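PDB 6Z5Y: lytic Polysaccharide Monooxygenase from Phytophthora infestans, which probably uses a mononuclear copper centre to cleave plant cell-wall pectin oxidatively, an activity linked to plant infection by this oomycete. Local coordinates for residues His1-Pro9 / Ala88-His96; Leu59-Glu69 / Thr159-Cys167. All blocks are in the same frame, centred on the assembly; numbering follows the deposited sequence. Where two conformers were deposited one is given.

Contact 1 (His1-Pro9 / Ala88-His96); sequences HGYIAKPAP and ATFSRGIVH. With CU (copper (II) ion), chain C.
The histidine brace of a lytic polysaccharide monooxygenase closes one end of this contact: His-1 and His-96 share a copper ion, His-1 through both its amino-terminal N and ring ND1, His-96 through NE2 at 1.9 Å. Only an amino-terminal histidine can offer a primary amine and an imidazole together. With CG anti to the carbonyl carbon (chi1 -72°), the His-1 ring lies beside its own N and completes the chelate. Water 1 joins the segments behind the metal, donating to His-1 O and Gly-93 O and accepting from Val-95 N.

Further along, strand 4-6, at the edge of a three-stranded antiparallel sheet, pairs with central strand 88-90 through a classic beta bulge. Thr-89 O receives Ala-5 N, at 2.8 Å, and Lys-6 N, at 3.2 Å, and Thr-89 N returns a nearly straight bond (169°) to Lys-6 O. On the copper side of the bulge, Ser-91 works in two ways: its OG accepts Tyr-3 N at 3.1 Å, while its CB sits over the centre of the Tyr-3 ring as a CH-pi contact, 3.5 Å from the centroid. Tyr-3 OH is engaged by Lys-15. The Phe-90 ring packs against the backbone of residues 1-3: Tyr-3 N lies over one face, and Phe-90 CZ comes within 3.4 Å of Gly-2 C. Gly-2 (phi 132°) has a backbone shape suited to glycine and lets that ring come close.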
loop_
_atom_site.group_PDB
_atom_site.type_symbol
_atom_site.label_atom_id
_atom_site.label_comp_id
_atom_site.label_asym_id
_atom_site.label_seq_id
_atom_site.Cartn_x
_atom_site.Cartn_y
_atom_site.Cartn_z
ATOM N N HIS A 1 -1.242 -10.333 0.491
ATOM C CA HIS A 1 0.046 -10.357 1.174
ATOM C C HIS A 1 1.139 -9.719 0.323
ATOM O O HIS A 1 1.038 -9.663 -0.914
ATOM C CB HIS A 1 0.399 -11.765 1.601
ATOM C CG HIS A 1 -0.464 -12.226 2.748
ATOM N ND1 HIS A 1 -1.858 -12.287 2.662
ATOM C CD2 HIS A 1 -0.150 -12.591 4.008
ATOM C CE1 HIS A 1 -2.334 -12.717 3.814
ATOM N NE2 HIS A 1 -1.305 -12.924 4.655
ATOM N N GLY A 2 2.193 -9.309 0.978
ATOM C CA GLY A 2 3.349 -8.747 0.292
ATOM C C GLY A 2 3.808 -7.451 0.920
ATOM O O GLY A 2 3.077 -6.798 1.664
ATOM N N TYR A 3 5.019 -7.050 0.546
ATOM C CA TYR A 3 5.647 -5.799 0.981
ATOM C C TYR A 3 6.416 -5.253 -0.218
ATOM O O TYR A 3 6.892 -6.033 -1.064
ATOM C CB TYR A 3 6.545 -5.998 2.222
ATOM C CG TYR A 3 7.606 -7.054 2.069
ATOM C CD1 TYR A 3 7.314 -8.386 2.349
ATOM C CD2 TYR A 3 8.871 -6.769 1.596
ATOM C CE1 TYR A 3 8.243 -9.396 2.143
ATOM C CE2 TYR A 3 9.813 -7.764 1.420
ATOM C CZ TYR A 3 9.487 -9.071 1.677
ATOM O OH TYR A 3 10.362 -10.084 1.422
ATOM N N ILE A 4 6.696 -3.964 -0.202
ATOM C CA ILE A 4 7.672 -3.429 -1.165
ATOM C C ILE A 4 9.044 -3.954 -0.773
ATOM O O ILE A 4 9.498 -3.752 0.374
ATOM C CB ILE A 4 7.615 -1.906 -1.242
ATOM C CG1 ILE A 4 6.317 -1.484 -1.922
ATOM C CG2 ILE A 4 8.845 -1.365 -1.958
ATOM C CD1 ILE A 4 6.185 0.000 -2.118
ATOM N N ALA A 5 9.678 -4.632 -1.708
ATOM C CA ALA A 5 10.966 -5.291 -1.488
ATOM C C ALA A 5 12.134 -4.473 -2.022
ATOM O O ALA A 5 13.259 -4.660 -1.521
ATOM C CB ALA A 5 10.953 -6.655 -2.113
ATOM N N LYS A 6 11.918 -3.647 -3.010
ATOM C CA LYS A 6 12.935 -2.760 -3.582
ATOM C C LYS A 6 12.249 -1.434 -3.810
ATOM O O LYS A 6 11.282 -1.381 -4.546
ATOM C CB LYS A 6 13.417 -3.367 -4.884
ATOM C CG LYS A 6 14.668 -2.752 -5.428
ATOM C CD LYS A 6 15.196 -3.488 -6.627
ATOM C CE LYS A 6 16.526 -2.954 -7.082
ATOM N NZ LYS A 6 16.878 -3.511 -8.401
ATOM N N PRO A 7 12.686 -0.349 -3.174
ATOM C CA PRO A 7 13.800 -0.291 -2.216
ATOM C C PRO A 7 13.528 -1.137 -0.970
ATOM O O PRO A 7 12.378 -1.394 -0.612
ATOM C CB PRO A 7 13.883 1.201 -1.893
ATOM C CG PRO A 7 12.496 1.701 -2.116
ATOM C CD PRO A 7 11.981 0.923 -3.299
ATOM N N ALA A 8 14.603 -1.575 -0.333
ATOM C CA ALA A 8 14.478 -2.598 0.709
ATOM C C ALA A 8 14.021 -1.994 2.019
ATOM O O ALA A 8 14.655 -1.086 2.571
ATOM C CB ALA A 8 15.793 -3.276 0.908
ATOM N N PRO A 9 12.983 -2.579 2.626
ATOM C CA PRO A 9 12.565 -2.222 3.970
ATOM C C PRO A 9 13.494 -2.813 5.032
ATOM O O PRO A 9 14.188 -3.774 4.778
ATOM C CB PRO A 9 11.210 -2.918 4.078
ATOM C CG PRO A 9 11.373 -4.174 3.223
ATOM C CD PRO A 9 12.241 -3.730 2.085
ATOM N N ALA A 88 9.200 0.763 -8.123
ATOM C CA ALA A 88 9.326 0.041 -6.847
ATOM C C ALA A 88 8.882 -1.383 -7.129
ATOM O O ALA A 88 7.975 -1.582 -7.928
ATOM C CB ALA A 88 8.512 0.693 -5.738
ATOM N N THR A 89 9.474 -2.346 -6.478
ATOM C CA THR A 89 9.160 -3.747 -6.756
ATOM C C THR A 89 8.547 -4.393 -5.527
ATOM O O THR A 89 9.108 -4.299 -4.435
ATOM C CB THR A 89 10.411 -4.502 -7.182
ATOM O OG1 THR A 89 11.024 -3.796 -8.251
ATOM C CG2 THR A 89 10.103 -5.897 -7.642
ATOM N N PHE A 90 7.424 -5.065 -5.725
ATOM C CA PHE A 90 6.776 -5.795 -4.638
ATOM C C PHE A 90 7.512 -7.103 -4.380
ATOM O O PHE A 90 8.275 -7.620 -5.217
ATOM C CB PHE A 90 5.312 -6.050 -4.989
ATOM C CG PHE A 90 4.346 -6.042 -3.823
ATOM C CD1 PHE A 90 4.379 -5.050 -2.863
ATOM C CD2 PHE A 90 3.370 -7.014 -3.745
ATOM C CE1 PHE A 90 3.434 -5.004 -1.848
ATOM C CE2 PHE A 90 2.410 -6.935 -2.753
ATOM C CZ PHE A 90 2.449 -5.955 -1.795
ATOM N N SER A 91 7.211 -7.709 -3.245
ATOM C CA SER A 91 7.910 -8.937 -2.818
ATOM C C SER A 91 7.372 -10.159 -3.559
ATOM O O SER A 91 8.047 -11.193 -3.528
ATOM C CB SER A 91 7.782 -9.134 -1.316
ATOM O OG SER A 91 6.428 -9.379 -0.954
ATOM N N ARG A 92 6.217 -10.036 -4.189
ATOM C CA ARG A 92 5.514 -11.134 -4.847
ATOM C C ARG A 92 4.528 -10.482 -5.790
ATOM O O ARG A 92 4.521 -9.237 -5.953
ATOM C CB ARG A 92 4.849 -12.046 -3.802
ATOM C CG ARG A 92 3.859 -11.306 -2.910
ATOM C CD ARG A 92 2.899 -12.231 -2.178
ATOM N NE ARG A 92 3.626 -13.167 -1.318
ATOM C CZ ARG A 92 3.201 -14.382 -0.988
ATOM N NH1 ARG A 92 2.031 -14.811 -1.390
ATOM N NH2 ARG A 92 4.003 -15.139 -0.282
ATOM N N GLY A 93 3.683 -11.285 -6.407
ATOM C CA GLY A 93 2.560 -10.752 -7.166
ATOM C C GLY A 93 1.458 -10.274 -6.262
ATOM O O GLY A 93 1.425 -10.632 -5.064
ATOM N N ILE A 94 0.539 -9.532 -6.835
ATOM C CA ILE A 94 -0.597 -8.987 -6.075
ATOM C C ILE A 94 -1.849 -9.832 -6.344
ATOM O O ILE A 94 -2.252 -9.947 -7.511
ATOM C CB ILE A 94 -0.811 -7.507 -6.418
ATOM C CG1 ILE A 94 0.387 -6.656 -6.006
ATOM C CG2 ILE A 94 -2.113 -7.028 -5.808
ATOM C CD1 ILE A 94 0.330 -5.242 -6.527
ATOM N N VAL A 95 -2.424 -10.419 -5.291
ATOM C CA VAL A 95 -3.531 -11.387 -5.458
ATOM C C VAL A 95 -4.787 -10.922 -4.779
ATOM O O VAL A 95 -5.704 -11.729 -4.699
ATOM C CB VAL A 95 -3.170 -12.810 -4.968
ATOM C CG1 VAL A 95 -1.906 -13.341 -5.589
ATOM C CG2 VAL A 95 -3.142 -12.892 -3.437
ATOM N N HIS A 96 -4.865 -9.685 -4.295
ATOM C CA HIS A 96 -6.121 -9.133 -3.768
ATOM C C HIS A 96 -6.432 -7.841 -4.487
ATOM O O HIS A 96 -5.511 -7.065 -4.747
ATOM C CB HIS A 96 -6.053 -8.822 -2.273
ATOM C CG HIS A 96 -5.438 -9.906 -1.453
ATOM N ND1 HIS A 96 -5.956 -11.179 -1.367
ATOM C CD2 HIS A 96 -4.384 -9.883 -0.620
ATOM C CE1 HIS A 96 -5.194 -11.892 -0.552
ATOM N NE2 HIS A 96 -4.235 -11.123 -0.059
HETATM CU CU CU C . -2.878 -11.632 1.193
HETATM O O HOH W 1 -0.399 -10.631 -3.055
#

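Contact 2 (Leu59-Glu69 / Thr159-Cys167)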
loop_
_atom_site.group_PDB
_atom_site.type_symbol
_atom_site.label_atom_id
_atom_site.label_comp_id
_atom_site.label_asym_id
_atom_site.label_seq_id
_atom_site.Cartn_x
_atom_site.Cartn_y
_atom_site.Cartn_z
ATOM N N LEU A 59 -7.195 7.649 4.807
ATOM C CA LEU A 59 -8.081 6.678 5.475
ATOM C C LEU A 59 -7.395 6.058 6.691
ATOM O O LEU A 59 -8.027 5.882 7.745
ATOM C CB LEU A 59 -8.503 5.601 4.480
ATOM C CG LEU A 59 -9.349 4.446 5.008
ATOM C CD1 LEU A 59 -10.702 4.952 5.463
ATOM C CD2 LEU A 59 -9.473 3.396 3.923
ATOM N N MET A 60 -6.138 5.702 6.523
ATOM C CA MET A 60 -5.434 4.911 7.558
ATOM C C MET A 60 -4.740 5.783 8.614
ATOM O O MET A 60 -4.766 5.405 9.798
ATOM C CB MET A 60 -4.414 3.971 6.918
ATOM C CG MET A 60 -5.050 2.923 6.036
ATOM S SD MET A 60 -3.865 1.654 5.631
ATOM C CE MET A 60 -4.863 0.602 4.584
ATOM N N ASP A 61 -4.058 6.849 8.214
ATOM C CA ASP A 61 -3.199 7.576 9.152
ATOM C C ASP A 61 -4.040 8.120 10.308
ATOM O O ASP A 61 -5.048 8.787 10.113
ATOM C CB ASP A 61 -2.506 8.735 8.466
ATOM C CG ASP A 61 -1.245 8.412 7.697
ATOM O OD1 ASP A 61 -0.841 7.221 7.649
ATOM O OD2 ASP A 61 -0.630 9.391 7.197
ATOM N N GLY A 62 -3.594 7.855 11.520
ATOM C CA GLY A 62 -4.274 8.354 12.713
ATOM C C GLY A 62 -5.571 7.644 13.039
ATOM O O GLY A 62 -6.275 8.076 13.972
ATOM N N ASN A 63 -5.918 6.615 12.306
ATOM C CA ASN A 63 -7.195 5.919 12.525
ATOM C C ASN A 63 -6.898 4.631 13.241
ATOM O O ASN A 63 -6.283 3.731 12.675
ATOM C CB ASN A 63 -7.860 5.631 11.202
ATOM C CG ASN A 63 -9.179 4.958 11.329
ATOM O OD1 ASN A 63 -9.515 4.440 12.414
ATOM N ND2 ASN A 63 -9.846 4.919 10.185
ATOM N N PRO A 64 -7.254 4.504 14.527
ATOM C CA PRO A 64 -6.722 3.356 15.281
ATOM C C PRO A 64 -7.135 1.990 14.764
ATOM O O PRO A 64 -6.378 1.068 14.998
ATOM C CB PRO A 64 -7.149 3.589 16.701
ATOM C CG PRO A 64 -8.291 4.544 16.564
ATOM C CD PRO A 64 -8.085 5.406 15.328
ATOM N N VAL A 65 -8.255 1.864 14.076
ATOM C CA VAL A 65 -8.635 0.512 13.633
ATOM C C VAL A 65 -7.692 0.006 12.557
ATOM O O VAL A 65 -7.722 -1.195 12.280
ATOM C CB VAL A 65 -10.092 0.347 13.198
ATOM C CG1 VAL A 65 -11.032 0.642 14.332
ATOM C CG2 VAL A 65 -10.404 1.086 11.922
ATOM N N PHE A 66 -6.872 0.872 11.964
ATOM C CA PHE A 66 -5.891 0.423 10.964
ATOM C C PHE A 66 -4.574 0.017 11.603
ATOM O O PHE A 66 -3.697 -0.450 10.866
ATOM C CB PHE A 66 -5.734 1.452 9.853
ATOM C CG PHE A 66 -6.921 1.460 8.959
ATOM C CD1 PHE A 66 -7.023 0.464 8.015
ATOM C CD2 PHE A 66 -7.951 2.361 9.074
ATOM C CE1 PHE A 66 -8.086 0.409 7.142
ATOM C CE2 PHE A 66 -9.039 2.299 8.223
ATOM C CZ PHE A 66 -9.099 1.312 7.253
ATOM N N GLY A 67 -4.422 0.135 12.908
ATOM C CA GLY A 67 -3.263 -0.425 13.589
ATOM C C GLY A 67 -2.021 0.422 13.439
ATOM O O GLY A 67 -2.033 1.561 12.970
ATOM N N GLU A 68 -0.906 -0.170 13.846
ATOM C CA GLU A 68 0.390 0.497 14.042
ATOM C C GLU A 68 0.805 1.234 12.759
ATOM O O GLU A 68 0.822 0.629 11.656
ATOM C CB GLU A 68 1.448 -0.572 14.339
ATOM C CG GLU A 68 1.641 -0.966 15.788
ATOM C CD GLU A 68 2.939 -1.753 15.884
ATOM O OE1 GLU A 68 4.008 -1.174 15.569
ATOM O OE2 GLU A 68 2.870 -2.952 16.203
ATOM N N GLU A 69 1.310 2.436 12.932
ATOM C CA GLU A 69 2.012 3.170 11.879
ATOM C C GLU A 69 3.168 2.298 11.357
ATOM O O GLU A 69 3.842 1.676 12.139
ATOM C CB GLU A 69 2.544 4.482 12.500
ATOM C CG GLU A 69 3.087 5.434 11.486
ATOM C CD GLU A 69 3.550 6.776 11.987
ATOM O OE1 GLU A 69 3.419 7.043 13.196
ATOM O OE2 GLU A 69 4.108 7.527 11.161
ATOM N N THR A 159 -16.785 -10.352 3.305
ATOM C CA THR A 159 -15.797 -9.358 2.889
ATOM C C THR A 159 -15.033 -8.850 4.110
ATOM O O THR A 159 -15.638 -8.484 5.102
ATOM C CB THR A 159 -16.444 -8.191 2.142
ATOM O OG1 THR A 159 -17.133 -8.707 0.996
ATOM C CG2 THR A 159 -15.444 -7.149 1.691
ATOM N N VAL A 160 -13.728 -8.763 3.952
ATOM C CA VAL A 160 -12.860 -8.066 4.917
ATOM C C VAL A 160 -12.021 -7.044 4.166
ATOM O O VAL A 160 -11.849 -7.107 2.948
ATOM C CB VAL A 160 -11.929 -9.032 5.666
ATOM C CG1 VAL A 160 -12.762 -10.009 6.476
ATOM C CG2 VAL A 160 -10.942 -9.771 4.776
ATOM N N TRP A 161 -11.520 -6.114 4.949
ATOM C CA TRP A 161 -10.467 -5.177 4.549
ATOM C C TRP A 161 -9.174 -5.607 5.241
ATOM O O TRP A 161 -9.150 -5.793 6.463
ATOM C CB TRP A 161 -10.832 -3.749 4.959
ATOM C CG TRP A 161 -11.929 -3.079 4.185
ATOM C CD1 TRP A 161 -12.739 -3.614 3.235
ATOM C CD2 TRP A 161 -12.325 -1.699 4.298
ATOM N NE1 TRP A 161 -13.587 -2.641 2.756
ATOM C CE2 TRP A 161 -13.312 -1.456 3.350
ATOM C CE3 TRP A 161 -11.854 -0.631 5.048
ATOM C CZ2 TRP A 161 -13.889 -0.212 3.165
ATOM C CZ3 TRP A 161 -12.420 0.616 4.868
ATOM C CH2 TRP A 161 -13.422 0.816 3.936
ATOM N N GLN A 162 -8.093 -5.737 4.477
ATOM C CA GLN A 162 -6.761 -5.979 5.030
ATOM C C GLN A 162 -5.917 -4.736 4.761
ATOM O O GLN A 162 -5.879 -4.239 3.643
ATOM C CB GLN A 162 -6.107 -7.180 4.397
ATOM C CG GLN A 162 -6.816 -8.477 4.709
ATOM C CD GLN A 162 -6.330 -9.612 3.848
ATOM O OE1 GLN A 162 -5.563 -9.438 2.906
ATOM N NE2 GLN A 162 -6.799 -10.798 4.155
ATOM N N ALA A 163 -5.236 -4.259 5.778
ATOM C CA ALA A 163 -4.384 -3.079 5.663
ATOM C C ALA A 163 -2.946 -3.520 5.589
ATOM O O ALA A 163 -2.451 -4.141 6.531
ATOM C CB ALA A 163 -4.573 -2.172 6.848
ATOM N N TYR A 164 -2.264 -3.072 4.530
ATOM C CA TYR A 164 -0.822 -3.290 4.390
ATOM C C TYR A 164 -0.180 -1.907 4.378
ATOM O O TYR A 164 -0.605 -1.016 3.631
ATOM C CB TYR A 164 -0.502 -4.042 3.099
ATOM C CG TYR A 164 -1.102 -5.416 3.031
ATOM C CD1 TYR A 164 -2.397 -5.581 2.605
ATOM C CD2 TYR A 164 -0.380 -6.540 3.407
ATOM C CE1 TYR A 164 -2.982 -6.827 2.550
ATOM C CE2 TYR A 164 -0.973 -7.799 3.391
ATOM C CZ TYR A 164 -2.274 -7.937 2.939
ATOM O OH TYR A 164 -2.858 -9.183 2.916
ATOM N N LYS A 165 0.867 -1.751 5.182
ATOM C CA LYS A 165 1.613 -0.516 5.287
ATOM C C LYS A 165 3.084 -0.839 5.355
ATOM O O LYS A 165 3.499 -1.704 6.124
ATOM C CB LYS A 165 1.210 0.257 6.542
ATOM C CG LYS A 165 -0.140 0.925 6.454
ATOM C CD LYS A 165 -0.620 1.499 7.761
ATOM C CE LYS A 165 -1.245 0.439 8.633
ATOM N NZ LYS A 165 -1.478 0.944 10.009
ATOM N N ASN A 166 3.867 -0.053 4.600
ATOM C CA ASN A 166 5.332 -0.086 4.754
ATOM C C ASN A 166 5.822 1.352 4.881
ATOM O O ASN A 166 5.272 2.271 4.257
ATOM C CB ASN A 166 6.023 -0.696 3.534
ATOM C CG ASN A 166 5.564 -2.070 3.108
ATOM O OD1 ASN A 166 5.703 -2.384 1.923
ATOM N ND2 ASN A 166 5.110 -2.918 4.017
ATOM N N CYS A 167 6.898 1.515 5.618
ATOM C CA CYS A 167 7.685 2.750 5.692
ATOM C C CYS A 167 9.111 2.321 5.363
ATOM O O CYS A 167 9.618 1.439 6.039
ATOM C CB CYS A 167 7.654 3.380 7.082
ATOM S SG CYS A 167 6.000 3.937 7.515
HETATM O O HOH W 2 -2.352 3.490 9.744
#
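At the edge of the Phe-66 ring lie Ala-163 CB, Asn-63 CB and, off its CZ, Trp-161 CE3 at 4.0 Å; Met-60 CG lies over one face, 3.7 Å above the plane and toward the rim. Leu-59 CD2 approaches the same indole at CZ3. These residues form a small apolar layer in which the end of helix 56-60 and the following loop pack on strand 158-170, a long strand of the five-stranded antiparallel sheet of the immunoglobulin-like copper-binding LPMO domain, the part of the longer protein present here. Alternate strand residues Trp-161, Ala-163 and Lys-165 face the loop; the small Ala-163 leaves room for two large neighbours, Met-60 CE at 3.6 Å and Phe-66 CD1 at 3.8 Å. The extended Met-60 chain lays its methyl group there, and SD lies against CG and CD of Lys-165.

The loop is shaped by a type II turn from Met-60 to Asn-63, with Gly-62 at positive phi, and Asn-63 ND2 reaches back to Leu-59 O. Beyond the apolar layer, the Lys-165 chain bends at chi3 (-82°), carrying its ammonium group into the curve of residues 66-68. There NZ donates to Phe-66 O and Glu-68 O, both from above the carbonyl planes, and to water 2, which lies 2.7 Å from NZ.

In the fold
Strand 158-170 connects the two contacts, whose centres lie about 17 Å apart. Contact 2 uses the side of the strand bearing Trp-161, Ala-163 and Lys-165, while Gln-162, Tyr-164 and Asn-166 project the other way, toward contact 1. Asn-166 OD1 probably accepts a hydrogen bond from Ile-4 N at 2.8 Å, tying the strand to the amino-terminal segment. Tyr-164, which completes the copper site with His-1 and His-96, places OH 3.0 Å from the copper and 3.1 Å from His-1 N, and this OH donates a hydrogen bond to Gln-162 OE1. The loop of residues 59-69 covers the face of the strand turned away from the metal; the side chain of Ala-163 on that face is about 11 Å from copper.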